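Local coordinates for myosin-I heavy chain (Dictyostelium discoideum, PDB 5EJY), which is an actin-based motor with ATPase activity, involved in early phagocytosis and adhesion, and is represented here by a MyTH4-FERM module of its tail, at residues Q232-R237 with N311-H316; V203-T208 with K213-D218. One frame throughout, in Å; residues are numbered along the deposited sequence.

Interaction 1: Q232-R237 with N311-H316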
loop_
_atom_site.group_PDB
_atom_site.type_symbol
_atom_site.label_atom_id
_atom_site.label_comp_id
_atom_site.label_asym_id
_atom_site.label_seq_id
_atom_site.Cartn_x
_atom_site.Cartn_y
_atom_site.Cartn_z
ATOM N N GLN A 232 -5.145 15.275 5.306
ATOM C CA GLN A 232 -5.560 16.069 6.464
ATOM C C GLN A 232 -4.345 16.617 7.217
ATOM O O GLN A 232 -4.301 17.798 7.585
ATOM C CB GLN A 232 -6.456 15.233 7.383
ATOM C CG GLN A 232 -6.857 15.960 8.668
ATOM C CD GLN A 232 -7.920 15.206 9.458
ATOM O OE1 GLN A 232 -8.093 13.996 9.298
ATOM N NE2 GLN A 232 -8.642 15.924 10.311
ATOM N N ARG A 233 -3.342 15.768 7.419
ATOM C CA ARG A 233 -2.146 16.169 8.143
ATOM C C ARG A 233 -1.283 17.204 7.405
ATOM O O ARG A 233 -0.540 17.954 8.038
ATOM C CB ARG A 233 -1.315 14.941 8.523
ATOM C CG ARG A 233 -2.053 13.987 9.462
ATOM C CD ARG A 233 -1.277 12.701 9.634
ATOM N NE ARG A 233 0.019 12.985 10.221
ATOM C CZ ARG A 233 0.221 13.143 11.527
ATOM N NH1 ARG A 233 -0.790 13.013 12.382
ATOM N NH2 ARG A 233 1.439 13.424 11.972
ATOM N N SER A 234 -1.383 17.242 6.083
ATOM C CA SER A 234 -0.676 18.249 5.283
ATOM C C SER A 234 -1.518 19.501 5.115
ATOM O O SER A 234 -1.094 20.452 4.471
ATOM C CB SER A 234 -0.349 17.686 3.892
ATOM O OG SER A 234 0.365 16.472 3.999
ATOM N N ARG A 235 -2.725 19.476 5.678
ATOM C CA ARG A 235 -3.688 20.572 5.579
ATOM C C ARG A 235 -4.189 20.816 4.151
ATOM O O ARG A 235 -4.483 21.947 3.763
ATOM C CB ARG A 235 -3.114 21.862 6.181
ATOM C CG ARG A 235 -2.371 21.632 7.494
ATOM C CD ARG A 235 -2.278 22.925 8.320
ATOM N NE ARG A 235 -1.465 22.755 9.524
ATOM C CZ ARG A 235 -1.928 22.295 10.683
ATOM N NH1 ARG A 235 -3.209 21.951 10.802
ATOM N NH2 ARG A 235 -1.108 22.181 11.727
ATOM N N MET A 236 -4.289 19.743 3.373
ATOM C CA MET A 236 -4.932 19.798 2.072
ATOM C C MET A 236 -6.417 19.559 2.295
ATOM O O MET A 236 -6.844 19.354 3.429
ATOM C CB MET A 236 -4.358 18.688 1.173
ATOM C CG MET A 236 -2.860 18.779 1.032
ATOM S SD MET A 236 -1.997 17.244 0.591
ATOM C CE MET A 236 -2.990 16.674 -0.787
ATOM N N ARG A 237 -7.209 19.552 1.225
ATOM C CA ARG A 237 -8.572 19.062 1.349
ATOM C C ARG A 237 -8.476 17.671 1.947
ATOM O O ARG A 237 -7.595 16.892 1.580
ATOM C CB ARG A 237 -9.288 19.022 0.001
ATOM C CG ARG A 237 -9.775 20.380 -0.471
ATOM C CD ARG A 237 -10.406 20.256 -1.848
ATOM N NE ARG A 237 -9.401 20.014 -2.883
ATOM C CZ ARG A 237 -9.684 19.770 -4.158
ATOM N NH1 ARG A 237 -10.947 19.706 -4.562
ATOM N NH2 ARG A 237 -8.703 19.578 -5.030
ATOM N N ASN A 311 -1.393 22.264 -4.754
ATOM C CA ASN A 311 -0.778 22.712 -6.001
ATOM C C ASN A 311 0.746 22.738 -5.916
ATOM O O ASN A 311 1.417 22.383 -6.871
ATOM C CB ASN A 311 -1.353 24.062 -6.456
ATOM C CG ASN A 311 -2.807 23.957 -6.888
ATOM O OD1 ASN A 311 -3.315 22.866 -7.143
ATOM N ND2 ASN A 311 -3.481 25.089 -6.978
ATOM N N GLU A 312 1.291 23.130 -4.765
ATOM C CA GLU A 312 2.748 23.097 -4.561
ATOM C C GLU A 312 3.315 21.679 -4.616
ATOM O O GLU A 312 4.367 21.449 -5.223
ATOM C CB GLU A 312 3.137 23.755 -3.230
ATOM C CG GLU A 312 2.695 25.203 -3.106
ATOM C CD GLU A 312 3.467 26.149 -4.020
ATOM O OE1 GLU A 312 4.606 25.816 -4.421
ATOM O OE2 GLU A 312 2.926 27.230 -4.341
ATOM N N PHE A 313 2.643 20.723 -3.972
ATOM C CA PHE A 313 3.077 19.333 -4.085
ATOM C C PHE A 313 3.071 18.958 -5.572
ATOM O O PHE A 313 4.023 18.357 -6.090
ATOM C CB PHE A 313 2.147 18.385 -3.301
ATOM C CG PHE A 313 2.492 18.245 -1.822
ATOM C CD1 PHE A 313 3.804 18.268 -1.387
ATOM C CD2 PHE A 313 1.482 18.056 -0.876
ATOM C CE1 PHE A 313 4.110 18.130 -0.024
ATOM C CE2 PHE A 313 1.777 17.911 0.473
ATOM C CZ PHE A 313 3.092 17.948 0.900
ATOM N N TYR A 314 2.002 19.324 -6.263
ATOM C CA TYR A 314 1.898 18.961 -7.674
ATOM C C TYR A 314 2.997 19.565 -8.566
ATOM O O TYR A 314 3.533 18.873 -9.432
ATOM C CB TYR A 314 0.509 19.266 -8.246
ATOM C CG TYR A 314 0.471 19.023 -9.739
ATOM C CD1 TYR A 314 0.764 17.764 -10.259
ATOM C CD2 TYR A 314 0.192 20.052 -10.629
ATOM C CE1 TYR A 314 0.761 17.527 -11.636
ATOM C CE2 TYR A 314 0.176 19.821 -12.019
ATOM C CZ TYR A 314 0.456 18.562 -12.505
ATOM O OH TYR A 314 0.446 18.337 -13.874
ATOM N N TYR A 315 3.334 20.839 -8.368
ATOM C CA TYR A 315 4.389 21.455 -9.179
ATOM C C TYR A 315 5.692 20.675 -9.085
ATOM O O TYR A 315 6.401 20.530 -10.074
ATOM C CB TYR A 315 4.653 22.914 -8.784
ATOM C CG TYR A 315 3.455 23.821 -8.874
ATOM C CD1 TYR A 315 2.462 23.608 -9.811
ATOM C CD2 TYR A 315 3.307 24.891 -7.987
ATOM C CE1 TYR A 315 1.356 24.442 -9.880
ATOM C CE2 TYR A 315 2.215 25.727 -8.053
ATOM C CZ TYR A 315 1.243 25.500 -8.999
ATOM O OH TYR A 315 0.149 26.337 -9.055
ATOM N N HIS A 316 6.025 20.181 -7.895
ATOM C CA HIS A 316 7.240 19.381 -7.737
ATOM C C HIS A 316 7.153 18.104 -8.558
ATOM O O HIS A 316 8.133 17.675 -9.167
ATOM C CB HIS A 316 7.471 19.014 -6.267
ATOM C CG HIS A 316 7.786 20.187 -5.395
ATOM N ND1 HIS A 316 6.845 20.787 -4.588
ATOM C CD2 HIS A 316 8.936 20.873 -5.208
ATOM C CE1 HIS A 316 7.403 21.791 -3.937
ATOM N NE2 HIS A 316 8.673 21.861 -4.292
#
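The Schellman motif that closes helix 223-233 meets the side of helix 304-322 through S234 and M236, which both approach the ring of F313. M236 SD lies 3.8 Å from F313 CE2 and 5.0 Å from the ring centroid. At 85° off the ring normal the sulfur sits at the edge, in the plane of the ring, a Met-aromatic contact in which the methionine chain crosses the phenylalanine at about a right angle. Chi1 (-57°) sets CG beside the backbone N and the nearly extended chi2 carries SD to the ring; the bend at chi3 turns CE away from it. S234 reaches the same corner: its CB is 4.0 Å from F313 CE2, again near the ring plane, so CE2 is shared by both residues. The hydroxyl of S234 turns back to its own helix, beside the backbone N (chi1 -55°), and OG is hydrogen-bonded to L230 O. R235 is the first residue to leave helical phi/psi, with positive phi, and its N bonds to Q232 O at 3.0 Å. No hydrogen bond joins the two segments, and both M236 and F313 are buried, each also touching F245 of strand 245-251. Nearby, a salt bridge from R237 to E310 ties the loop to helix 304-322. Helix 304-322 belongs to the FERM central domain and helix 223-233 to the RA-like, ubiquitin-clan domain. The contact is thus an apolar junction between two FERM lobes, a methionine and a serine from the Schellman-closed C-terminal end of helix 223-233 fitted against the edge of one aromatic ring.

Interaction 2: V203-T208 with K213-D218; sequences VRITAT and KGLHID
Strands 203-207 and 213-217 run antiparallel as a beta hairpin, their axes 4.7 Å apart at closest approach and their directions 144° apart, a marked twist. V203 and L215 form one hydrogen-bonded pair, with V203 N to L215 O and L215 N to V203 O both at 2.9 Å. I205 and K213 form the next, with I205 N to K213 O at 2.7 Å and K213 N to I205 O at 2.8 Å; all four bonds are nearly straight. Between them R204 and G214 are a non-hydrogen-bonded pair, where G214 CA sits 3.5 Å from V203 O in a CA-H...O contact. V203, I205, K213 and L215 project from one face of the sheet, R204 from the other. V203 divides its two methyls: CG2 lies 4.0 Å from L215 CB, while CG1 meets I217 CD1, the two chains crossing at about a right angle. I217 brings CD1 there with CG1 set between its backbone N and carbonyl carbon (chi1 67°) and the rest of the chain extended. Diagonally across the ladder, I205 CG1 packs on L215 CD1. K213 bends at chi2 (-58°) and its chain leads toward the hairpin turn, CE 3.9 Å from A207 CB, with its amino group weakly hydrogen-bonded to S211. This is the N-terminal hairpin of the ubiquitin-like (RA-like) lobe of the FERM domain. Helix 223-233 covers its apolar face through L230, which touches I205 and K213, while V203 and I217 reach helix 264-277. Strand 201-207 lies between strand 212-217, an outermost strand of the sheet, and strand 285-291, to which T206 bonds.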
loop_
_atom_site.group_PDB
_atom_site.type_symbol
_atom_site.label_atom_id
_atom_site.label_comp_id
_atom_site.label_asym_id
_atom_site.label_seq_id
_atom_site.Cartn_x
_atom_site.Cartn_y
_atom_site.Cartn_z
ATOM N N VAL A 203 4.979 3.878 9.435
ATOM C CA VAL A 203 5.498 3.907 8.068
ATOM C C VAL A 203 5.893 5.317 7.684
ATOM O O VAL A 203 5.290 6.281 8.137
ATOM C CB VAL A 203 4.497 3.365 7.007
ATOM C CG1 VAL A 203 4.209 1.898 7.246
ATOM C CG2 VAL A 203 3.205 4.180 6.997
ATOM N N ARG A 204 6.911 5.418 6.838
ATOM C CA ARG A 204 7.375 6.695 6.344
ATOM C C ARG A 204 6.910 6.887 4.915
ATOM O O ARG A 204 7.104 6.010 4.070
ATOM C CB ARG A 204 8.899 6.734 6.410
ATOM C CG ARG A 204 9.443 6.669 7.840
ATOM C CD ARG A 204 10.835 6.012 7.867
ATOM N NE ARG A 204 11.264 5.679 9.225
ATOM C CZ ARG A 204 11.822 6.551 10.056
ATOM N NH1 ARG A 204 12.011 7.803 9.664
ATOM N NH2 ARG A 204 12.190 6.176 11.275
ATOM N N ILE A 205 6.279 8.022 4.643
ATOM C CA ILE A 205 5.807 8.311 3.288
ATOM C C ILE A 205 6.558 9.523 2.734
ATOM O O ILE A 205 6.595 10.579 3.365
ATOM C CB ILE A 205 4.309 8.655 3.266
ATOM C CG1 ILE A 205 3.483 7.700 4.151
ATOM C CG2 ILE A 205 3.790 8.715 1.835
ATOM C CD1 ILE A 205 3.413 6.294 3.648
ATOM N N THR A 206 7.139 9.376 1.552
ATOM C CA THR A 206 7.846 10.483 0.924
ATOM C C THR A 206 6.875 11.386 0.159
ATOM O O THR A 206 6.084 10.906 -0.642
ATOM C CB THR A 206 8.894 9.951 -0.066
ATOM O OG1 THR A 206 9.768 9.046 0.618
ATOM C CG2 THR A 206 9.706 11.098 -0.662
ATOM N N ALA A 207 6.943 12.692 0.397
ATOM C CA ALA A 207 6.128 13.642 -0.356
ATOM C C ALA A 207 6.870 14.049 -1.637
ATOM O O ALA A 207 8.042 13.731 -1.799
ATOM C CB ALA A 207 5.797 14.862 0.505
ATOM N N THR A 208 6.190 14.739 -2.542
ATOM C CA THR A 208 6.798 15.098 -3.830
ATOM C C THR A 208 7.978 16.065 -3.675
ATOM O O THR A 208 8.860 16.118 -4.531
ATOM C CB THR A 208 5.763 15.698 -4.797
ATOM O OG1 THR A 208 5.185 16.871 -4.212
ATOM C CG2 THR A 208 4.649 14.678 -5.116
ATOM N N LYS A 213 7.134 12.116 5.645
ATOM C CA LYS A 213 5.979 12.157 6.539
ATOM C C LYS A 213 5.818 10.821 7.266
ATOM O O LYS A 213 6.038 9.774 6.690
ATOM C CB LYS A 213 4.699 12.433 5.756
ATOM C CG LYS A 213 4.805 13.520 4.706
ATOM C CD LYS A 213 5.231 14.836 5.283
ATOM C CE LYS A 213 5.225 15.898 4.186
ATOM N NZ LYS A 213 5.641 17.239 4.689
ATOM N N GLY A 214 5.448 10.853 8.538
ATOM C CA GLY A 214 5.236 9.616 9.269
ATOM C C GLY A 214 3.753 9.336 9.447
ATOM O O GLY A 214 2.986 10.261 9.643
ATOM N N LEU A 215 3.346 8.073 9.347
ATOM C CA LEU A 215 1.988 7.678 9.708
ATOM C C LEU A 215 2.012 6.475 10.642
ATOM O O LEU A 215 2.827 5.562 10.483
ATOM C CB LEU A 215 1.157 7.324 8.471
ATOM C CG LEU A 215 0.808 8.376 7.416
ATOM C CD1 LEU A 215 0.070 7.706 6.238
ATOM C CD2 LEU A 215 -0.026 9.522 8.015
ATOM N N HIS A 216 1.117 6.478 11.618
ATOM C CA HIS A 216 0.911 5.304 12.453
ATOM C C HIS A 216 -0.323 4.576 11.952
ATOM O O HIS A 216 -1.424 5.139 11.933
ATOM C CB HIS A 216 0.766 5.693 13.930
ATOM C CG HIS A 216 2.041 6.186 14.541
ATOM N ND1 HIS A 216 2.411 7.513 14.521
ATOM C CD2 HIS A 216 3.050 5.523 15.154
ATOM C CE1 HIS A 216 3.588 7.649 15.108
ATOM N NE2 HIS A 216 3.998 6.455 15.498
ATOM N N ILE A 217 -0.136 3.329 11.532
ATOM C CA ILE A 217 -1.229 2.557 10.953
ATOM C C ILE A 217 -1.416 1.206 11.641
ATOM O O ILE A 217 -0.618 0.809 12.506
ATOM C CB ILE A 217 -1.010 2.313 9.418
ATOM C CG1 ILE A 217 0.189 1.396 9.162
ATOM C CG2 ILE A 217 -0.793 3.640 8.681
ATOM C CD1 ILE A 217 0.372 1.045 7.657
ATOM N N ASP A 218 -2.474 0.499 11.255
ATOM C CA ASP A 218 -2.641 -0.877 11.702
ATOM C C ASP A 218 -2.704 -1.846 10.534
ATOM O O ASP A 218 -2.615 -1.432 9.357
ATOM C CB ASP A 218 -3.804 -1.047 12.714
ATOM C CG ASP A 218 -5.190 -0.902 12.093
ATOM O OD1 ASP A 218 -5.352 -0.982 10.858
ATOM O OD2 ASP A 218 -6.157 -0.715 12.874
#

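The centres of interactions 1 and 2 lie 14 Å apart, and the two touch directly. T208 places OG1 2.7 Å from F313 O, a probable hydrogen bond to helix 304-322, and A207 CB packs 3.7 Å from F313 CE1. F313 is therefore met by M236 and S234 of interaction 1 at one edge and by A207 of interaction 2 at CE1. Helix 223-233, which follows strand 212-217 in the chain, makes the second bridge: R233 CD lies 3.8 Å from L215 CD2. The hairpin and the helix end at 232-237 thus both touch F313 of helix 304-322, in the FERM central domain.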